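Local coordinates for toll-like receptor 6, Variable lymphocyte receptor B (Mus musculus, PDB 3A79), which probably senses diacylated bacterial lipopeptides together with TLR2, here as the leucine-rich-repeat ectodomain of the innate immune receptor fused to part of a hagfish variable lymphocyte receptor, at residues B[235-246]-B[265-276]. Residues are numbered along the deposited sequence; the frame is centred on the assembly and turned at random.
Sequences CQRLMTFLSELT and CSVKLFQFFWPR
F272 reaches from helix 263-273 to helix 235-246 and fills the middle of the contact. The M239 CA lies over one ring face near the rim; M239 CG is 3.8 Å from CD1 of F272, and CE turns back to CB of F272. The M239 sulfur sits obliquely to the ring, a Met-aromatic contact. L242 CB is 3.7 Å from CZ of F272. The backbone of S243 borders the ring edge. With chi1 at 164° the ring swings away from the F272 backbone N and projects toward helix 235-246. R276 crosses the opposite face near the rim, its NE 3.4 Å above the F272 ring plane. It makes two weak hydrogen bonds to S243: R276 NH1 to the backbone O at 2.9 Å and NH2 to OG at 3.2 Å. T246 CG2 packs at the guanidinium edge. Replacing F272 with an alanine would probably open a gap between M239 and R276 and leave the arginine side chain freer to turn.

Deeper in, L269 CD1 is 4.1 Å from L238 CD2, and L269 CD2 touches M239 CG. L242 CD1 also reaches F273. At the N-terminal end of helix 235-246 a disulfide joins C235 SG to C265 SG. L238 and L242 pack below on strand 222-229. Segments 235-246 and 265-273 run nearly parallel, 18° apart, with axes 10.6 Å apart at closest approach. Strand 252-261 comes between them in the chain, and they sit side by side against the parallel strands of the leucine-rich-repeat solenoid. Both lie in the Toll-like receptor 6 part of the fusion. The disulfide fixes the helix spacing at one end; the weak R276 bonds probably hold the other less firmly, so F272 packing likely carries much of the contact between.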
ATOM      1  N   CYS B 235      29.297  15.882  17.588  1.00 77.57           N
ATOM      2  CA  CYS B 235      29.437  14.514  17.098  1.00 76.82           C
ATOM      3  C   CYS B 235      30.644  13.847  17.743  1.00 74.42           C
ATOM      4  O   CYS B 235      30.524  12.764  18.319  1.00 59.63           O
ATOM      5  CB  CYS B 235      29.574  14.480  15.567  1.00 81.97           C
ATOM      6  SG  CYS B 235      29.338  12.831  14.803  1.00 82.99           S
ATOM      7  N   GLN B 236      31.801  14.509  17.660  1.00 74.82           N
ATOM      8  CA  GLN B 236      33.049  13.942  18.167  1.00 62.16           C
ATOM      9  C   GLN B 236      33.045  13.728  19.681  1.00 61.64           C
ATOM     10  O   GLN B 236      33.625  12.758  20.169  1.00 63.41           O
ATOM     11  CB  GLN B 236      34.247  14.797  17.745  1.00 65.17           C
ATOM     12  CG  GLN B 236      35.592  14.316  18.288  1.00 64.68           C
ATOM     13  CD  GLN B 236      36.094  13.028  17.633  1.00 64.74           C
ATOM     14  OE1 GLN B 236      36.175  12.930  16.406  1.00 63.36           O
ATOM     15  NE2 GLN B 236      36.457  12.042  18.458  1.00 55.18           N
ATOM     16  N   ARG B 237      32.402  14.629  20.418  1.00 63.78           N
ATOM     17  CA  ARG B 237      32.244  14.452  21.867  1.00 71.80           C
ATOM     18  C   ARG B 237      31.736  13.049  22.217  1.00 66.62           C
ATOM     19  O   ARG B 237      32.255  12.412  23.146  1.00 65.11           O
ATOM     20  CB  ARG B 237      31.287  15.497  22.441  1.00 77.18           C
ATOM     21  CG  ARG B 237      31.466  15.808  23.924  1.00 77.36           C
ATOM     22  CD  ARG B 237      32.144  17.168  24.124  1.00102.16           C
ATOM     23  NE  ARG B 237      31.507  17.940  25.194  1.00121.44           N
ATOM     24  CZ  ARG B 237      30.648  18.942  25.002  1.00126.35           C
ATOM     25  NH1 ARG B 237      30.316  19.319  23.769  1.00129.40           N
ATOM     26  NH2 ARG B 237      30.125  19.575  26.046  1.00118.07           N
ATOM     27  N   LEU B 238      30.725  12.581  21.473  1.00 52.26           N
ATOM     28  CA  LEU B 238      30.167  11.242  21.671  1.00 48.69           C
ATOM     29  C   LEU B 238      31.127  10.132  21.279  1.00 62.90           C
ATOM     30  O   LEU B 238      31.218   9.121  21.970  1.00 70.26           O
ATOM     31  CB  LEU B 238      28.865  11.043  20.895  1.00 43.93           C
ATOM     32  CG  LEU B 238      28.341   9.604  21.037  1.00 47.91           C
ATOM     33  CD1 LEU B 238      28.000   9.308  22.491  1.00 43.75           C
ATOM     34  CD2 LEU B 238      27.152   9.315  20.155  1.00 39.33           C
ATOM     35  N   MET B 239      31.823  10.310  20.159  1.00 65.64           N
ATOM     36  CA  MET B 239      32.776   9.304  19.687  1.00 63.90           C
ATOM     37  C   MET B 239      33.937   9.117  20.661  1.00 66.96           C
ATOM     38  O   MET B 239      34.424   8.002  20.849  1.00 69.48           O
ATOM     39  CB  MET B 239      33.281   9.637  18.278  1.00 68.39           C
ATOM     40  CG  MET B 239      32.382   9.111  17.143  1.00 61.72           C
ATOM     41  SD  MET B 239      32.811   9.803  15.530  1.00 76.97           S
ATOM     42  CE  MET B 239      34.435   9.096  15.245  1.00137.20           C
ATOM     43  N   THR B 240      34.363  10.213  21.286  1.00 65.52           N
ATOM     44  CA  THR B 240      35.399  10.168  22.316  1.00 59.14           C
ATOM     45  C   THR B 240      34.922   9.450  23.578  1.00 69.15           C
ATOM     46  O   THR B 240      35.637   8.613  24.153  1.00 59.93           O
ATOM     47  CB  THR B 240      35.806  11.572  22.742  1.00 58.08           C
ATOM     48  OG1 THR B 240      36.354  12.279  21.621  1.00 62.49           O
ATOM     49  CG2 THR B 240      36.813  11.493  23.843  1.00 47.01           C
ATOM     50  N   PHE B 241      33.718   9.806  24.019  1.00 73.23           N
ATOM     51  CA  PHE B 241      33.157   9.228  25.225  1.00 66.78           C
ATOM     52  C   PHE B 241      32.998   7.722  25.053  1.00 69.51           C
ATOM     53  O   PHE B 241      33.155   6.956  26.012  1.00 76.11           O
ATOM     54  CB  PHE B 241      31.820   9.890  25.563  1.00 61.96           C
ATOM     55  CG  PHE B 241      31.033   9.168  26.625  1.00 67.59           C
ATOM     56  CD1 PHE B 241      31.191   9.488  27.964  1.00 74.66           C
ATOM     57  CD2 PHE B 241      30.130   8.169  26.282  1.00 63.45           C
ATOM     58  CE1 PHE B 241      30.462   8.823  28.945  1.00 75.67           C
ATOM     59  CE2 PHE B 241      29.403   7.497  27.260  1.00 65.30           C
ATOM     60  CZ  PHE B 241      29.567   7.822  28.591  1.00 63.54           C
ATOM     61  N   LEU B 242      32.703   7.305  23.825  1.00 68.01           N
ATOM     62  CA  LEU B 242      32.447   5.900  23.521  1.00 74.49           C
ATOM     63  C   LEU B 242      33.757   5.155  23.389  1.00 71.32           C
ATOM     64  O   LEU B 242      33.845   3.964  23.693  1.00 62.21           O
ATOM     65  CB  LEU B 242      31.682   5.755  22.200  1.00 66.33           C
ATOM     66  CG  LEU B 242      30.172   5.928  22.114  1.00 49.22           C
ATOM     67  CD1 LEU B 242      29.744   6.016  20.662  1.00 48.52           C
ATOM     68  CD2 LEU B 242      29.495   4.773  22.773  1.00 50.38           C
ATOM     69  N   SER B 243      34.766   5.872  22.909  1.00 75.76           N
ATOM     70  CA  SER B 243      36.059   5.278  22.596  1.00 83.51           C
ATOM     71  C   SER B 243      36.586   4.347  23.680  1.00 81.03           C
ATOM     72  O   SER B 243      37.111   3.284  23.371  1.00 88.22           O
ATOM     73  CB  SER B 243      37.093   6.359  22.296  1.00 88.22           C
ATOM     74  OG  SER B 243      38.397   5.803  22.308  1.00102.99           O
ATOM     75  N   GLU B 244      36.441   4.736  24.941  1.00 73.18           N
ATOM     76  CA  GLU B 244      37.015   3.963  26.038  1.00 72.61           C
ATOM     77  C   GLU B 244      36.090   2.879  26.627  1.00 78.54           C
ATOM     78  O   GLU B 244      36.564   1.908  27.216  1.00 88.46           O
ATOM     79  CB  GLU B 244      37.528   4.899  27.129  1.00 76.03           C
ATOM     80  CG  GLU B 244      38.641   4.305  27.981  1.00 94.99           C
ATOM     81  CD  GLU B 244      39.867   3.928  27.169  1.00110.34           C
ATOM     82  OE1 GLU B 244      40.225   4.684  26.232  1.00114.08           O
ATOM     83  OE2 GLU B 244      40.474   2.877  27.473  1.00113.20           O
ATOM     84  N   LEU B 245      34.779   3.037  26.475  1.00 75.41           N
ATOM     85  CA  LEU B 245      33.851   1.985  26.882  1.00 79.73           C
ATOM     86  C   LEU B 245      33.895   0.881  25.834  1.00 80.57           C
ATOM     87  O   LEU B 245      33.465  -0.245  26.063  1.00 77.79           O
ATOM     88  CB  LEU B 245      32.426   2.531  27.019  1.00 77.15           C
ATOM     89  CG  LEU B 245      32.205   3.606  28.087  1.00 77.59           C
ATOM     90  CD1 LEU B 245      30.933   4.385  27.832  1.00 72.73           C
ATOM     91  CD2 LEU B 245      32.169   2.998  29.470  1.00 82.35           C
ATOM     92  N   THR B 246      34.457   1.222  24.684  1.00 82.54           N
ATOM     93  CA  THR B 246      34.417   0.360  23.515  1.00 81.33           C
ATOM     94  C   THR B 246      35.734  -0.348  23.194  1.00 92.18           C
ATOM     95  O   THR B 246      35.748  -1.330  22.447  1.00 86.95           O
ATOM     96  CB  THR B 246      33.992   1.168  22.308  1.00 76.18           C
ATOM     97  OG1 THR B 246      32.566   1.123  22.209  1.00 66.93           O
ATOM     98  CG2 THR B 246      34.617   0.605  21.048  1.00 76.36           C
ATOM     99  N   CYS B 265      26.811  12.778  10.822  1.00 69.50           N
ATOM    100  CA  CYS B 265      27.234  12.217  12.090  1.00 64.58           C
ATOM    101  C   CYS B 265      26.881  10.739  12.201  1.00 59.21           C
ATOM    102  O   CYS B 265      27.529   9.990  12.927  1.00 58.48           O
ATOM    103  CB  CYS B 265      26.646  13.016  13.264  1.00 57.36           C
ATOM    104  SG  CYS B 265      27.304  12.532  14.897  1.00106.50           S
ATOM    105  N   SER B 266      25.845  10.315  11.492  1.00 58.58           N
ATOM    106  CA  SER B 266      25.447   8.916  11.547  1.00 57.34           C
ATOM    107  C   SER B 266      26.446   8.061  10.786  1.00 64.70           C
ATOM    108  O   SER B 266      26.858   6.999  11.254  1.00 65.22           O
ATOM    109  CB  SER B 266      24.026   8.730  11.018  1.00 55.15           C
ATOM    110  OG  SER B 266      23.081   9.250  11.949  1.00 59.27           O
ATOM    111  N   VAL B 267      26.853   8.551   9.620  1.00 64.67           N
ATOM    112  CA  VAL B 267      27.879   7.903   8.816  1.00 61.17           C
ATOM    113  C   VAL B 267      29.235   7.872   9.553  1.00 67.10           C
ATOM    114  O   VAL B 267      30.037   6.949   9.383  1.00 61.75           O
ATOM    115  CB  VAL B 267      27.994   8.592   7.445  1.00 49.98           C
ATOM    116  CG1 VAL B 267      28.916   7.810   6.528  1.00 55.82           C
ATOM    117  CG2 VAL B 267      26.621   8.704   6.826  1.00 41.02           C
ATOM    118  N   LYS B 268      29.476   8.878  10.386  1.00 64.33           N
ATOM    119  CA  LYS B 268      30.622   8.849  11.284  1.00 58.41           C
ATOM    120  C   LYS B 268      30.455   7.785  12.381  1.00 63.26           C
ATOM    121  O   LYS B 268      31.330   6.955  12.596  1.00 69.75           O
ATOM    122  CB  LYS B 268      30.848  10.228  11.904  1.00 52.91           C
ATOM    123  CG  LYS B 268      31.325  11.250  10.908  1.00 60.83           C
ATOM    124  CD  LYS B 268      31.614  12.591  11.556  1.00 71.77           C
ATOM    125  CE  LYS B 268      32.337  13.514  10.581  1.00 72.73           C
ATOM    126  NZ  LYS B 268      32.443  14.910  11.085  1.00 80.78           N
ATOM    127  N   LEU B 269      29.324   7.814  13.070  1.00 60.69           N
ATOM    128  CA  LEU B 269      29.026   6.816  14.083  1.00 59.47           C
ATOM    129  C   LEU B 269      29.277   5.389  13.588  1.00 68.09           C
ATOM    130  O   LEU B 269      29.946   4.613  14.262  1.00 61.70           O
ATOM    131  CB  LEU B 269      27.588   6.978  14.582  1.00 54.09           C
ATOM    132  CG  LEU B 269      27.341   8.047  15.648  1.00 47.70           C
ATOM    133  CD1 LEU B 269      26.305   7.518  16.579  1.00 53.29           C
ATOM    134  CD2 LEU B 269      28.601   8.302  16.431  1.00 58.93           C
ATOM    135  N   PHE B 270      28.742   5.040  12.418  1.00 79.09           N
ATOM    136  CA  PHE B 270      28.998   3.721  11.832  1.00 74.38           C
ATOM    137  C   PHE B 270      30.495   3.475  11.665  1.00 67.43           C
ATOM    138  O   PHE B 270      31.005   2.449  12.101  1.00 73.08           O
ATOM    139  CB  PHE B 270      28.294   3.538  10.476  1.00 69.86           C
ATOM    140  CG  PHE B 270      26.793   3.560  10.560  1.00 60.57           C
ATOM    141  CD1 PHE B 270      26.046   4.386   9.725  1.00 62.56           C
ATOM    142  CD2 PHE B 270      26.127   2.769  11.473  1.00 54.88           C
ATOM    143  CE1 PHE B 270      24.659   4.427   9.806  1.00 59.80           C
ATOM    144  CE2 PHE B 270      24.730   2.805  11.558  1.00 61.65           C
ATOM    145  CZ  PHE B 270      24.001   3.637  10.724  1.00 55.25           C
ATOM    146  N   GLN B 271      31.189   4.420  11.033  1.00 62.07           N
ATOM    147  CA  GLN B 271      32.625   4.283  10.751  1.00 65.95           C
ATOM    148  C   GLN B 271      33.447   4.119  12.026  1.00 74.67           C
ATOM    149  O   GLN B 271      34.448   3.407  12.039  1.00 72.49           O
ATOM    150  CB  GLN B 271      33.149   5.493   9.975  1.00 64.38           C
ATOM    151  CG  GLN B 271      32.601   5.638   8.582  1.00 66.71           C
ATOM    152  CD  GLN B 271      33.282   4.721   7.601  1.00 69.23           C
ATOM    153  OE1 GLN B 271      34.391   4.996   7.151  1.00 64.06           O
ATOM    154  NE2 GLN B 271      32.613   3.626   7.248  1.00 76.46           N
ATOM    155  N   PHE B 272      33.026   4.803  13.086  1.00 78.61           N
ATOM    156  CA  PHE B 272      33.682   4.724  14.384  1.00 78.24           C
ATOM    157  C   PHE B 272      33.618   3.307  14.933  1.00 72.34           C
ATOM    158  O   PHE B 272      34.546   2.832  15.587  1.00 84.60           O
ATOM    159  CB  PHE B 272      33.015   5.693  15.365  1.00 80.91           C
ATOM    160  CG  PHE B 272      33.354   5.432  16.804  1.00 75.51           C
ATOM    161  CD1 PHE B 272      34.480   6.011  17.383  1.00 75.23           C
ATOM    162  CD2 PHE B 272      32.552   4.608  17.579  1.00 70.34           C
ATOM    163  CE1 PHE B 272      34.801   5.773  18.705  1.00 71.97           C
ATOM    164  CE2 PHE B 272      32.869   4.363  18.905  1.00 76.20           C
ATOM    165  CZ  PHE B 272      33.995   4.947  19.469  1.00 75.07           C
ATOM    166  N   PHE B 273      32.514   2.635  14.652  1.00 62.68           N
ATOM    167  CA  PHE B 273      32.267   1.320  15.199  1.00 61.14           C
ATOM    168  C   PHE B 273      32.967   0.226  14.413  1.00 68.13           C
ATOM    169  O   PHE B 273      33.355  -0.795  14.970  1.00 73.69           O
ATOM    170  CB  PHE B 273      30.768   1.042  15.227  1.00 45.20           C
ATOM    171  CG  PHE B 273      30.062   1.646  16.401  1.00 59.28           C
ATOM    172  CD1 PHE B 273      29.065   2.588  16.218  1.00 68.33           C
ATOM    173  CD2 PHE B 273      30.385   1.264  17.686  1.00 65.25           C
ATOM    174  CE1 PHE B 273      28.406   3.141  17.297  1.00 64.88           C
ATOM    175  CE2 PHE B 273      29.735   1.819  18.765  1.00 72.67           C
ATOM    176  CZ  PHE B 273      28.745   2.759  18.568  1.00 67.86           C
ATOM    177  N   TRP B 274      33.129   0.444  13.118  1.00 66.01           N
ATOM    178  CA  TRP B 274      33.521  -0.634  12.218  1.00 71.12           C
ATOM    179  C   TRP B 274      34.842  -1.325  12.617  1.00 70.17           C
ATOM    180  O   TRP B 274      34.948  -2.557  12.596  1.00 66.43           O
ATOM    181  CB  TRP B 274      33.555  -0.114  10.776  1.00 71.47           C
ATOM    182  CG  TRP B 274      32.765  -0.955   9.817  1.00 68.74           C
ATOM    183  CD1 TRP B 274      33.257  -1.815   8.884  1.00 72.63           C
ATOM    184  CD2 TRP B 274      31.343  -1.011   9.700  1.00 66.42           C
ATOM    185  NE1 TRP B 274      32.231  -2.406   8.197  1.00 72.11           N
ATOM    186  CE2 TRP B 274      31.044  -1.930   8.679  1.00 66.97           C
ATOM    187  CE3 TRP B 274      30.292  -0.376  10.364  1.00 70.44           C
ATOM    188  CZ2 TRP B 274      29.742  -2.230   8.304  1.00 73.45           C
ATOM    189  CZ3 TRP B 274      29.000  -0.671   9.989  1.00 69.18           C
ATOM    190  CH2 TRP B 274      28.735  -1.592   8.971  1.00 74.38           C
ATOM    191  N   PRO B 275      35.851  -0.535  12.998  1.00 67.62           N
ATOM    192  CA  PRO B 275      37.130  -1.124  13.390  1.00 72.15           C
ATOM    193  C   PRO B 275      37.064  -1.787  14.768  1.00 80.49           C
ATOM    194  O   PRO B 275      37.867  -2.665  15.090  1.00 93.13           O
ATOM    195  CB  PRO B 275      38.062   0.092  13.447  1.00 72.02           C
ATOM    196  CG  PRO B 275      37.335   1.204  12.762  1.00 65.35           C
ATOM    197  CD  PRO B 275      35.907   0.935  13.019  1.00 65.42           C
ATOM    198  N   ARG B 276      36.100  -1.366  15.571  1.00 75.99           N
ATOM    199  CA  ARG B 276      36.036  -1.760  16.966  1.00 72.26           C
ATOM    200  C   ARG B 276      35.386  -3.132  17.170  1.00 83.32           C
ATOM    201  O   ARG B 276      34.788  -3.688  16.242  1.00 84.02           O
ATOM    202  CB  ARG B 276      35.348  -0.646  17.761  1.00 63.80           C
ATOM    203  CG  ARG B 276      35.955   0.708  17.420  1.00 68.63           C
ATOM    204  CD  ARG B 276      35.577   1.808  18.382  1.00 74.23           C
ATOM    205  NE  ARG B 276      36.663   2.772  18.554  1.00 72.91           N
ATOM    206  CZ  ARG B 276      37.372   2.895  19.673  1.00 77.98           C
ATOM    207  NH1 ARG B 276      37.100   2.128  20.717  1.00 81.15           N
ATOM    208  NH2 ARG B 276      38.348   3.789  19.759  1.00 83.17           N
TER